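Local coordinates for secreted effector protein sseI (Salmonella enterica subsp. enterica serovar Typhimurium, PDB 4G29), which is a secreted virulence factor whose catalytic domain has a papain-like fold of the cysteine protease superfamily and is probably a cysteine-dependent enzyme, at residues A[64-68]-A[78-82]; A[12-16]-A[91-95]; A[74-79]-A[148-153]. All coordinates share one frame; numbering follows the deposited sequence.

Contact 1: residues A[64-68]-A[78-82]; sequences RGIFI and TNHFA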
ATOM      1  N   ARG A  64       3.410   5.734   0.864  1.00 17.64           N
ATOM      2  CA  ARG A  64       2.794   5.041   1.950  1.00 17.22           C
ATOM      3  C   ARG A  64       3.546   3.764   2.285  1.00 17.18           C
ATOM      4  O   ARG A  64       3.533   2.812   1.496  1.00 18.18           O
ATOM      5  CB  ARG A  64       1.302   4.751   1.631  1.00 16.64           C
ATOM      6  CG  ARG A  64       0.538   4.122   2.815  1.00 17.96           C
ATOM      7  CD  ARG A  64      -0.982   4.247   2.638  1.00 17.02           C
ATOM      8  NE  ARG A  64      -1.403   5.644   2.749  1.00 17.73           N
ATOM      9  CZ  ARG A  64      -2.661   6.071   2.808  1.00 19.31           C
ATOM     10  NH1 ARG A  64      -3.648   5.216   2.658  1.00 21.64           N
ATOM     11  NH2 ARG A  64      -2.952   7.358   2.976  1.00 21.90           N
ATOM     12  N   GLY A  65       4.184   3.735   3.456  1.00 16.05           N
ATOM     13  CA  GLY A  65       4.877   2.558   3.978  1.00 16.17           C
ATOM     14  C   GLY A  65       3.947   1.803   4.901  1.00 14.41           C
ATOM     15  O   GLY A  65       3.270   2.434   5.745  1.00 15.45           O
ATOM     16  N   ILE A  66       3.830   0.510   4.697  1.00 15.24           N
ATOM     17  CA  ILE A  66       2.878  -0.331   5.386  1.00 14.78           C
ATOM     18  C   ILE A  66       3.549  -1.564   6.038  1.00 17.08           C
ATOM     19  O   ILE A  66       4.490  -2.192   5.451  1.00 15.81           O
ATOM     20  CB  ILE A  66       1.782  -0.840   4.364  1.00 14.69           C
ATOM     21  CG1 ILE A  66       1.156   0.331   3.621  1.00 17.06           C
ATOM     22  CG2 ILE A  66       0.709  -1.834   4.976  1.00 15.31           C
ATOM     23  CD1 ILE A  66       0.770  -0.022   2.192  1.00 14.46           C
ATOM     24  N   PHE A  67       3.109  -1.902   7.260  1.00 16.96           N
ATOM     25  CA  PHE A  67       3.427  -3.211   7.810  1.00 18.50           C
ATOM     26  C   PHE A  67       2.156  -4.050   8.001  1.00 18.23           C
ATOM     27  O   PHE A  67       1.082  -3.516   8.352  1.00 19.53           O
ATOM     28  CB  PHE A  67       4.128  -3.146   9.154  1.00 17.96           C
ATOM     29  CG  PHE A  67       5.613  -2.787   9.100  1.00 17.67           C
ATOM     30  CD1 PHE A  67       6.486  -3.284   8.079  1.00 19.73           C
ATOM     31  CD2 PHE A  67       6.190  -2.044  10.138  1.00 19.97           C
ATOM     32  CE1 PHE A  67       7.840  -2.974   8.080  1.00 16.95           C
ATOM     33  CE2 PHE A  67       7.574  -1.695  10.100  1.00 20.29           C
ATOM     34  CZ  PHE A  67       8.377  -2.218   9.081  1.00 17.51           C
ATOM     35  N   ILE A  68       2.334  -5.365   7.814  1.00 16.70           N
ATOM     36  CA  ILE A  68       1.302  -6.367   8.049  1.00 19.04           C
ATOM     37  C   ILE A  68       1.890  -7.384   9.012  1.00 19.69           C
ATOM     38  O   ILE A  68       2.928  -8.018   8.710  1.00 20.35           O
ATOM     39  CB  ILE A  68       0.876  -7.064   6.734  1.00 18.99           C
ATOM     40  CG1 ILE A  68       0.293  -6.045   5.752  1.00 22.50           C
ATOM     41  CG2 ILE A  68      -0.146  -8.178   7.064  1.00 21.69           C
ATOM     42  CD1 ILE A  68       0.403  -6.454   4.260  1.00 26.52           C
ATOM     43  N   THR A  78       5.753  -8.217   7.466  1.00 19.75           N
ATOM     44  CA  THR A  78       5.634  -8.043   6.023  1.00 20.06           C
ATOM     45  C   THR A  78       5.465  -6.565   5.706  1.00 18.77           C
ATOM     46  O   THR A  78       4.657  -5.878   6.343  1.00 19.53           O
ATOM     47  CB  THR A  78       4.492  -8.834   5.532  1.00 22.47           C
ATOM     48  OG1 THR A  78       4.732 -10.220   5.801  1.00 23.88           O
ATOM     49  CG2 THR A  78       4.255  -8.577   4.003  1.00 24.44           C
ATOM     50  N   ASN A  79       6.214  -6.087   4.732  1.00 18.72           N
ATOM     51  CA  ASN A  79       6.093  -4.690   4.327  1.00 19.05           C
ATOM     52  C   ASN A  79       5.371  -4.565   2.994  1.00 17.66           C
ATOM     53  O   ASN A  79       5.199  -5.553   2.214  1.00 20.12           O
ATOM     54  CB  ASN A  79       7.423  -3.930   4.433  1.00 18.66           C
ATOM     55  CG  ASN A  79       8.441  -4.359   3.391  1.00 20.68           C
ATOM     56  OD1 ASN A  79       8.152  -5.266   2.594  1.00 22.43           O
ATOM     57  ND2 ASN A  79       9.627  -3.704   3.353  1.00 18.83           N
ATOM     58  N   HIS A  80       4.909  -3.368   2.720  1.00 16.36           N
ATOM     59  CA  HIS A  80       4.273  -3.049   1.469  1.00 15.87           C
ATOM     60  C   HIS A  80       4.320  -1.518   1.289  1.00 14.66           C
ATOM     61  O   HIS A  80       4.525  -0.771   2.248  1.00 15.36           O
ATOM     62  CB  HIS A  80       2.819  -3.534   1.442  1.00 15.81           C
ATOM     63  CG  HIS A  80       2.183  -3.488   0.085  1.00 16.35           C
ATOM     64  ND1 HIS A  80       2.687  -4.168  -1.005  1.00 18.44           N
ATOM     65  CD2 HIS A  80       1.080  -2.833  -0.359  1.00 16.79           C
ATOM     66  CE1 HIS A  80       1.921  -3.930  -2.052  1.00 21.37           C
ATOM     67  NE2 HIS A  80       0.949  -3.105  -1.692  1.00 19.88           N
ATOM     68  N   PHE A  81       4.181  -1.104   0.052  1.00 15.16           N
ATOM     69  CA  PHE A  81       4.262   0.317  -0.334  1.00 16.31           C
ATOM     70  C   PHE A  81       3.226   0.689  -1.367  1.00 17.30           C
ATOM     71  O   PHE A  81       2.993  -0.041  -2.343  1.00 18.88           O
ATOM     72  CB  PHE A  81       5.661   0.693  -0.827  1.00 17.39           C
ATOM     73  CG  PHE A  81       6.731   0.434   0.200  1.00 16.01           C
ATOM     74  CD1 PHE A  81       7.009   1.368   1.159  1.00 15.27           C
ATOM     75  CD2 PHE A  81       7.435  -0.740   0.184  1.00 17.40           C
ATOM     76  CE1 PHE A  81       7.935   1.124   2.108  1.00 18.67           C
ATOM     77  CE2 PHE A  81       8.385  -0.964   1.166  1.00 17.92           C
ATOM     78  CZ  PHE A  81       8.605  -0.052   2.103  1.00 18.80           C
ATOM     79  N   ALA A  82       2.631   1.857  -1.193  1.00 16.38           N
ATOM     80  CA  ALA A  82       1.695   2.368  -2.167  1.00 17.35           C
ATOM     81  C   ALA A  82       1.992   3.872  -2.352  1.00 17.06           C
ATOM     82  O   ALA A  82       2.767   4.435  -1.586  1.00 18.48           O
ATOM     83  CB  ALA A  82       0.220   2.152  -1.709  1.00 18.73           C
TER
HETATM   84  O   HOH W   1       3.493 -10.719   8.321  1.00 12.88           O
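Arg64, Ile66 and Ile68 pair with Ala82, His80 and Thr78 through six backbone hydrogen bonds, two to each pair. This makes residues 64-68 and 78-82 one antiparallel ladder, its segments inclined at 152° from N to C. Arg64 N to Ala82 O, at 2.8 Å and 164°, is a straight rung; His80 N to Ile66 O, at 3.0 Å, is more bent. At the non-hydrogen-bonded positions the CA atoms of Phe81 and Asn79 approach carbonyls of the neighbouring rungs as CA-H...O contacts: Phe81 CA lies 3.2 Å from Arg64 O, and Asn79 CA 3.2 Å from Ile66 O.

In apolar contact, Ile66 and His80 point the same way; with CG1 beside the backbone N (chi1 -53°), Ile66 brings CD1 to 3.8 Å from His80 CD2, oblique to the imidazole. On the face of Phe67 and Phe81, Phe81 CD1 meets Gly65 CA at 3.7 Å, and Asn79 CB abuts the edge of the Phe67 ring, 3.8 Å from CE1.

At the turn end of the hairpin a water donates to Ile68 O at 2.8 Å and hydrogen-bonds Thr78 OG1.

His80 NE2 is bonded to Asp95, consistent with a Cys-His-Asp triad that includes Cys42. Strand 132-138 continues the sheet beyond strand 61-69, with Ile133 and Tyr135 against Ile66. Helix 117-126 brings Trp120 to Ile66; helix 42-55 sets Met46 against Phe81.

Contact 2: residues A[12-16]-A[91-95]; sequences LTSDI and DYVFD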
ATOM      1  N   LEU A  12     -10.902  -0.893  -8.879  1.00 27.90           N
ATOM      2  CA  LEU A  12     -10.641   0.333  -9.620  1.00 27.23           C
ATOM      3  C   LEU A  12     -11.802   1.285  -9.443  1.00 29.31           C
ATOM      4  O   LEU A  12     -12.910   0.961  -9.833  1.00 30.96           O
ATOM      5  CB  LEU A  12     -10.443   0.024 -11.111  1.00 27.96           C
ATOM      6  CG  LEU A  12      -9.262  -0.888 -11.455  1.00 28.64           C
ATOM      7  CD1 LEU A  12      -9.215  -1.284 -12.919  1.00 29.29           C
ATOM      8  CD2 LEU A  12      -7.942  -0.278 -11.046  1.00 27.90           C
ATOM      9  N   THR A  13     -11.532   2.456  -8.895  1.00 28.98           N
ATOM     10  CA  THR A  13     -12.592   3.441  -8.679  1.00 31.78           C
ATOM     11  C   THR A  13     -13.033   4.109  -9.973  1.00 33.25           C
ATOM     12  O   THR A  13     -12.265   4.154 -10.935  1.00 31.33           O
ATOM     13  CB  THR A  13     -12.108   4.541  -7.706  1.00 31.15           C
ATOM     14  OG1 THR A  13     -13.236   5.334  -7.328  1.00 35.05           O
ATOM     15  CG2 THR A  13     -11.017   5.410  -8.337  1.00 32.02           C
ATOM     16  N   SER A  14     -14.271   4.630  -9.969  1.00 36.88           N
ATOM     17  CA  SER A  14     -14.860   5.378 -11.092  1.00 40.02           C
ATOM     18  C   SER A  14     -14.838   6.882 -10.836  1.00 41.25           C
ATOM     19  O   SER A  14     -15.063   7.664 -11.776  1.00 43.11           O
ATOM     20  CB  SER A  14     -16.311   4.934 -11.337  1.00 44.24           C
ATOM     21  OG  SER A  14     -16.289   3.652 -11.913  1.00 47.44           O
ATOM     22  N   ASP A  15     -14.548   7.264  -9.584  1.00 41.40           N
ATOM     23  CA  ASP A  15     -14.337   8.657  -9.140  1.00 42.22           C
ATOM     24  C   ASP A  15     -13.282   9.360 -10.000  1.00 40.90           C
ATOM     25  O   ASP A  15     -13.360  10.573 -10.222  1.00 42.72           O
ATOM     26  CB  ASP A  15     -13.844   8.722  -7.672  1.00 42.05           C
ATOM     27  CG  ASP A  15     -14.901   8.319  -6.625  1.00 48.06           C
ATOM     28  OD1 ASP A  15     -16.084   8.020  -6.937  1.00 50.17           O
ATOM     29  OD2 ASP A  15     -14.513   8.308  -5.426  1.00 52.04           O
ATOM     30  N   ILE A  16     -12.273   8.600 -10.430  1.00 36.38           N
ATOM     31  CA  ILE A  16     -11.228   9.068 -11.368  1.00 35.26           C
ATOM     32  C   ILE A  16     -11.177   8.022 -12.460  1.00 34.62           C
ATOM     33  O   ILE A  16     -11.738   6.957 -12.279  1.00 34.73           O
ATOM     34  CB  ILE A  16      -9.822   9.233 -10.675  1.00 33.51           C
ATOM     35  CG1 ILE A  16      -9.460   7.973  -9.901  1.00 31.11           C
ATOM     36  CG2 ILE A  16      -9.822  10.524  -9.783  1.00 36.02           C
ATOM     37  CD1 ILE A  16      -7.993   7.879  -9.487  1.00 28.40           C
ATOM     38  N   ASP A  91      -8.047  12.348  -1.751  1.00 26.84           N
ATOM     39  CA  ASP A  91      -6.881  11.454  -1.880  1.00 23.94           C
ATOM     40  C   ASP A  91      -7.245  10.159  -2.599  1.00 22.78           C
ATOM     41  O   ASP A  91      -8.292   9.569  -2.349  1.00 24.89           O
ATOM     42  CB  ASP A  91      -6.324  11.135  -0.506  1.00 24.77           C
ATOM     43  CG  ASP A  91      -5.424  12.262   0.065  1.00 27.47           C
ATOM     44  OD1 ASP A  91      -5.107  13.223  -0.667  1.00 28.85           O
ATOM     45  OD2 ASP A  91      -5.020  12.171   1.268  1.00 30.21           O
ATOM     46  N   TYR A  92      -6.353   9.733  -3.500  1.00 20.60           N
ATOM     47  CA  TYR A  92      -6.397   8.419  -4.145  1.00 19.65           C
ATOM     48  C   TYR A  92      -5.089   7.645  -3.887  1.00 19.12           C
ATOM     49  O   TYR A  92      -4.018   8.233  -3.781  1.00 19.20           O
ATOM     50  CB  TYR A  92      -6.638   8.630  -5.655  1.00 21.07           C
ATOM     51  CG  TYR A  92      -7.975   9.275  -5.886  1.00 20.88           C
ATOM     52  CD1 TYR A  92      -9.137   8.512  -5.981  1.00 24.96           C
ATOM     53  CD2 TYR A  92      -8.093  10.653  -5.875  1.00 26.89           C
ATOM     54  CE1 TYR A  92     -10.363   9.120  -6.178  1.00 26.46           C
ATOM     55  CE2 TYR A  92      -9.292  11.254  -6.043  1.00 26.12           C
ATOM     56  CZ  TYR A  92     -10.435  10.480  -6.190  1.00 27.55           C
ATOM     57  OH  TYR A  92     -11.680  11.070  -6.368  1.00 34.25           O
ATOM     58  N   VAL A  93      -5.219   6.341  -3.776  1.00 19.48           N
ATOM     59  CA  VAL A  93      -4.105   5.451  -3.547  1.00 18.96           C
ATOM     60  C   VAL A  93      -3.964   4.587  -4.788  1.00 17.76           C
ATOM     61  O   VAL A  93      -4.900   3.911  -5.187  1.00 20.45           O
ATOM     62  CB  VAL A  93      -4.295   4.583  -2.322  1.00 18.25           C
ATOM     63  CG1 VAL A  93      -3.035   3.758  -2.052  1.00 19.05           C
ATOM     64  CG2 VAL A  93      -4.615   5.467  -1.084  1.00 19.17           C
ATOM     65  N   PHE A  94      -2.794   4.669  -5.408  1.00 18.34           N
ATOM     66  CA  PHE A  94      -2.359   3.739  -6.443  1.00 18.06           C
ATOM     67  C   PHE A  94      -1.544   2.647  -5.750  1.00 17.92           C
ATOM     68  O   PHE A  94      -0.454   2.899  -5.167  1.00 17.57           O
ATOM     69  CB  PHE A  94      -1.529   4.470  -7.491  1.00 17.68           C
ATOM     70  CG  PHE A  94      -2.319   5.267  -8.499  1.00 20.86           C
ATOM     71  CD1 PHE A  94      -3.088   6.365  -8.129  1.00 23.31           C
ATOM     72  CD2 PHE A  94      -2.143   5.012  -9.868  1.00 25.27           C
ATOM     73  CE1 PHE A  94      -3.778   7.141  -9.102  1.00 28.03           C
ATOM     74  CE2 PHE A  94      -2.760   5.759 -10.804  1.00 23.82           C
ATOM     75  CZ  PHE A  94      -3.623   6.824 -10.438  1.00 28.55           C
ATOM     76  N   ASP A  95      -2.064   1.431  -5.798  1.00 17.89           N
ATOM     77  CA  ASP A  95      -1.422   0.293  -5.170  1.00 17.62           C
ATOM     78  C   ASP A  95      -1.461  -0.859  -6.155  1.00 17.16           C
ATOM     79  O   ASP A  95      -2.213  -1.827  -5.990  1.00 17.64           O
ATOM     80  CB  ASP A  95      -2.158  -0.029  -3.856  1.00 18.42           C
ATOM     81  CG  ASP A  95      -1.512  -1.151  -3.037  1.00 19.90           C
ATOM     82  OD1 ASP A  95      -0.486  -1.701  -3.455  1.00 18.29           O
ATOM     83  OD2 ASP A  95      -2.082  -1.460  -1.951  1.00 18.64           O
TER
HETATM   84  O   HOH W   2     -13.069   9.920  -4.018  1.00 28.99           O
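Ile16 lies over one face of the Tyr92 ring, and this CH-pi contact is the main apolar element. Its CG2 is 3.9 Å from the ring centroid and 19° off the normal, displaced toward the rim near CZ. The other branch spans the inner half of the ring, with Ile16 CD1 3.7 Å from Tyr92 CD1; CG1 between the backbone N and the carbonyl carbon (chi1 51°) lets both branches face the aromatic. From there Ile16 CD1 continues to Phe94 CE1 at 4.3 Å.

Polar contact is indirect. Asp15 CB comes to the edge of the tyrosine, 3.4 Å from Tyr92 OH, and the carboxylate stands at 82° to the ring. A water joins the two groups, donating to Asp15 OD2 at 2.6 Å and hydrogen-bonding Tyr92 OH at 3.0 Å. Within residues 12-16, Asp15 N donates to Thr13 OG1 at 3.2 Å, an ST turn that helps shape the loop presenting Asp15 and Ile16.

The loop ahead of helix 18-26 also bonds through its backbone from Thr13 to Ile114 of edge strand 113-116. It thus closes over Tyr92 and Phe94 at the 90-95/113-116 edge of the antiparallel sheet of this papain-like fold.

Contact 3: residues A[74-79]-A[148-153]; sequences EEIPTN and YDALPR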
ATOM      1  N   GLU A  74       6.422 -12.293  15.556  1.00 28.96           N
ATOM      2  CA  GLU A  74       6.983 -12.334  14.218  1.00 28.01           C
ATOM      3  C   GLU A  74       8.264 -11.555  14.218  1.00 26.65           C
ATOM      4  O   GLU A  74       8.303 -10.461  14.730  1.00 25.59           O
ATOM      5  CB  GLU A  74       6.005 -11.665  13.273  1.00 26.69           C
ATOM      6  CG  GLU A  74       6.327 -11.827  11.850  1.00 27.63           C
ATOM      7  CD  GLU A  74       5.153 -11.437  10.979  1.00 31.69           C
ATOM      8  OE1 GLU A  74       4.203 -10.785  11.493  1.00 29.49           O
ATOM      9  OE2 GLU A  74       5.197 -11.786   9.785  1.00 30.82           O
ATOM     10  N   GLU A  75       9.316 -12.120  13.646  1.00 26.50           N
ATOM     11  CA  GLU A  75      10.620 -11.473  13.701  1.00 26.12           C
ATOM     12  C   GLU A  75      10.780 -10.310  12.740  1.00 24.51           C
ATOM     13  O   GLU A  75      11.447  -9.337  13.073  1.00 22.21           O
ATOM     14  CB  GLU A  75      11.714 -12.518  13.458  1.00 28.81           C
ATOM     15  CG  GLU A  75      11.859 -13.527  14.614  1.00 33.70           C
ATOM     16  CD  GLU A  75      13.135 -14.331  14.501  1.00 42.11           C
ATOM     17  OE1 GLU A  75      14.243 -13.742  14.627  1.00 45.17           O
ATOM     18  OE2 GLU A  75      13.031 -15.546  14.238  1.00 49.93           O
ATOM     19  N   ILE A  76      10.204 -10.434  11.540  1.00 22.07           N
ATOM     20  CA  ILE A  76      10.242  -9.401  10.523  1.00 21.49           C
ATOM     21  C   ILE A  76       8.828  -9.273   9.952  1.00 20.82           C
ATOM     22  O   ILE A  76       8.330 -10.209   9.299  1.00 22.10           O
ATOM     23  CB  ILE A  76      11.259  -9.690   9.360  1.00 21.14           C
ATOM     24  CG1 ILE A  76      12.658  -9.947   9.922  1.00 23.75           C
ATOM     25  CG2 ILE A  76      11.234  -8.493   8.342  1.00 19.91           C
ATOM     26  CD1 ILE A  76      13.798 -10.265   8.853  1.00 22.95           C
ATOM     27  N   PRO A  77       8.186  -8.128  10.163  1.00 19.47           N
ATOM     28  CA  PRO A  77       6.848  -8.007   9.605  1.00 20.32           C
ATOM     29  C   PRO A  77       6.881  -7.943   8.085  1.00 20.21           C
ATOM     30  O   PRO A  77       7.917  -7.734   7.482  1.00 21.34           O
ATOM     31  CB  PRO A  77       6.401  -6.626  10.112  1.00 20.03           C
ATOM     32  CG  PRO A  77       7.668  -5.822  10.209  1.00 19.07           C
ATOM     33  CD  PRO A  77       8.598  -6.880  10.834  1.00 20.12           C
ATOM     34  N   THR A  78       5.753  -8.217   7.466  1.00 19.75           N
ATOM     35  CA  THR A  78       5.634  -8.043   6.023  1.00 20.06           C
ATOM     36  C   THR A  78       5.465  -6.565   5.706  1.00 18.77           C
ATOM     37  O   THR A  78       4.657  -5.878   6.343  1.00 19.53           O
ATOM     38  CB  THR A  78       4.492  -8.834   5.532  1.00 22.47           C
ATOM     39  OG1 THR A  78       4.732 -10.220   5.801  1.00 23.88           O
ATOM     40  CG2 THR A  78       4.255  -8.577   4.003  1.00 24.44           C
ATOM     41  N   ASN A  79       6.214  -6.087   4.732  1.00 18.72           N
ATOM     42  CA  ASN A  79       6.093  -4.690   4.327  1.00 19.05           C
ATOM     43  C   ASN A  79       5.371  -4.565   2.994  1.00 17.66           C
ATOM     44  O   ASN A  79       5.199  -5.553   2.214  1.00 20.12           O
ATOM     45  CB  ASN A  79       7.423  -3.930   4.433  1.00 18.66           C
ATOM     46  CG  ASN A  79       8.441  -4.359   3.391  1.00 20.68           C
ATOM     47  OD1 ASN A  79       8.152  -5.266   2.594  1.00 22.43           O
ATOM     48  ND2 ASN A  79       9.627  -3.704   3.353  1.00 18.83           N
ATOM     49  N   TYR A 148       9.967   1.538   6.914  1.00 18.91           N
ATOM     50  CA  TYR A 148       9.202   0.305   6.762  1.00 17.46           C
ATOM     51  C   TYR A 148      10.047  -0.757   6.093  1.00 19.13           C
ATOM     52  O   TYR A 148       9.665  -1.378   5.116  1.00 18.45           O
ATOM     53  CB  TYR A 148       7.854   0.514   6.022  1.00 18.05           C
ATOM     54  CG  TYR A 148       6.819   1.173   6.931  1.00 16.43           C
ATOM     55  CD1 TYR A 148       6.859   2.535   7.159  1.00 18.52           C
ATOM     56  CD2 TYR A 148       5.837   0.383   7.594  1.00 17.51           C
ATOM     57  CE1 TYR A 148       5.938   3.122   8.075  1.00 17.55           C
ATOM     58  CE2 TYR A 148       4.907   0.951   8.469  1.00 19.06           C
ATOM     59  CZ  TYR A 148       4.952   2.310   8.690  1.00 17.36           C
ATOM     60  OH  TYR A 148       4.023   2.816   9.566  1.00 16.96           O
ATOM     61  N   ASP A 149      11.212  -1.007   6.682  1.00 18.31           N
ATOM     62  CA  ASP A 149      12.193  -1.925   6.085  1.00 19.43           C
ATOM     63  C   ASP A 149      11.944  -3.397   6.431  1.00 19.65           C
ATOM     64  O   ASP A 149      10.994  -3.712   7.101  1.00 19.77           O
ATOM     65  CB  ASP A 149      13.617  -1.473   6.447  1.00 20.38           C
ATOM     66  CG  ASP A 149      14.037  -1.815   7.873  1.00 21.13           C
ATOM     67  OD1 ASP A 149      13.341  -2.543   8.599  1.00 20.42           O
ATOM     68  OD2 ASP A 149      15.145  -1.383   8.252  1.00 24.00           O
ATOM     69  N   ALA A 150      12.812  -4.274   5.913  1.00 20.31           N
ATOM     70  CA  ALA A 150      12.666  -5.718   6.092  1.00 20.85           C
ATOM     71  C   ALA A 150      13.746  -6.279   7.001  1.00 20.90           C
ATOM     72  O   ALA A 150      14.197  -7.396   6.796  1.00 19.36           O
ATOM     73  CB  ALA A 150      12.691  -6.419   4.741  1.00 22.71           C
ATOM     74  N   LEU A 151      14.132  -5.508   8.009  1.00 21.17           N
ATOM     75  CA  LEU A 151      15.035  -5.984   9.019  1.00 21.59           C
ATOM     76  C   LEU A 151      14.289  -6.294  10.316  1.00 22.19           C
ATOM     77  O   LEU A 151      13.158  -5.816  10.483  1.00 22.14           O
ATOM     78  CB  LEU A 151      16.159  -4.963   9.239  1.00 22.01           C
ATOM     79  CG  LEU A 151      17.010  -4.633   8.001  1.00 24.75           C
ATOM     80  CD1 LEU A 151      18.037  -3.610   8.411  1.00 25.17           C
ATOM     81  CD2 LEU A 151      17.661  -5.900   7.454  1.00 28.70           C
ATOM     82  N   PRO A 152      14.918  -7.059  11.235  1.00 22.47           N
ATOM     83  CA  PRO A 152      14.200  -7.473  12.452  1.00 22.50           C
ATOM     84  C   PRO A 152      13.706  -6.290  13.291  1.00 22.54           C
ATOM     85  O   PRO A 152      14.391  -5.227  13.434  1.00 22.29           O
ATOM     86  CB  PRO A 152      15.226  -8.318  13.212  1.00 24.08           C
ATOM     87  CG  PRO A 152      16.260  -8.682  12.207  1.00 24.93           C
ATOM     88  CD  PRO A 152      16.277  -7.630  11.188  1.00 23.32           C
ATOM     89  N   ARG A 153      12.503  -6.490  13.836  1.00 21.89           N
ATOM     90  CA  ARG A 153      11.810  -5.500  14.596  1.00 24.09           C
ATOM     91  C   ARG A 153      10.991  -6.193  15.670  1.00 25.24           C
ATOM     92  O   ARG A 153      10.343  -7.161  15.384  1.00 26.48           O
ATOM     93  CB  ARG A 153      10.856  -4.826  13.591  1.00 25.17           C
ATOM     94  CG  ARG A 153      10.276  -3.662  13.995  1.00 28.85           C
ATOM     95  CD  ARG A 153       9.597  -2.982  12.836  1.00 23.11           C
ATOM     96  NE  ARG A 153      10.464  -2.544  11.760  1.00 20.97           N
ATOM     97  CZ  ARG A 153      10.785  -1.270  11.478  1.00 25.40           C
ATOM     98  NH1 ARG A 153      10.333  -0.267  12.225  1.00 25.00           N
ATOM     99  NH2 ARG A 153      11.555  -1.012  10.410  1.00 20.87           N
TER
HETATM  100  O   HOH W   3       9.334  -5.905   6.028  1.00 13.88           O
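Ile76 packs its aliphatic branches along the backbone of residues 150-152. CG2, anti to the backbone N, meets Ala150 O at 3.5 Å, while Ile76 CD1 comes within 4.3 Å of Pro152 CD.

Asn79 supplies the side-chain hydrogen bond between the segments. Its ND2 donates to Tyr148 O at 2.9 Å with an N-H...O angle of 162°. The acceptor lies 8° from the amide plane, so the bond uses an in-plane N-H, and it approaches the carbonyl within its plane. Nearby, a water donates to Pro77 O and Asp149 O, bridging the two backbones.

Arg153 contributes at both ends. Its N donates to Glu75 O at 3.1 Å, almost in line with the carbonyl bond, and its CB reaches Pro77 CD at 4.1 Å. The chain then bends at chi3 (-64°), and NH2 forms a salt bridge to Asp149 OD1 at 3.0 Å; NH1 pairs with Glu158. Leu151 N donates to the same OD1 at 3.1 Å, from the opposite face of the carboxylate.

Asp149 and Leu151 thereby form an Asx turn that shapes the loop following helix 141-147. At the surface, the hairpin connection and the first residues of strand 78-87 meet this loop.

How the contacts relate
From the N terminus, residues 12-16 meet 91-95 in contact 2, closing a loop of 74 intervening residues. Contact 1 is nested within it, a short hairpin closure of strands 61-69 and 78-87. Contact 3 starts inside the loop of contact 2 but ends beyond it, at 148-153, so these two cross. Contacts 1 and 3 share Thr78 and Asn79, with centres about 10 Å apart; contacts 2 and 3 lie on opposite sides of the chain's centre, about 28 Å between centres. Contact 1, its centre about 18 Å from that of contact 2, joins it through the neighbouring strands 78-87 and 90-95, where Ala82 CB packs on Val93 CG1 at 3.6 Å.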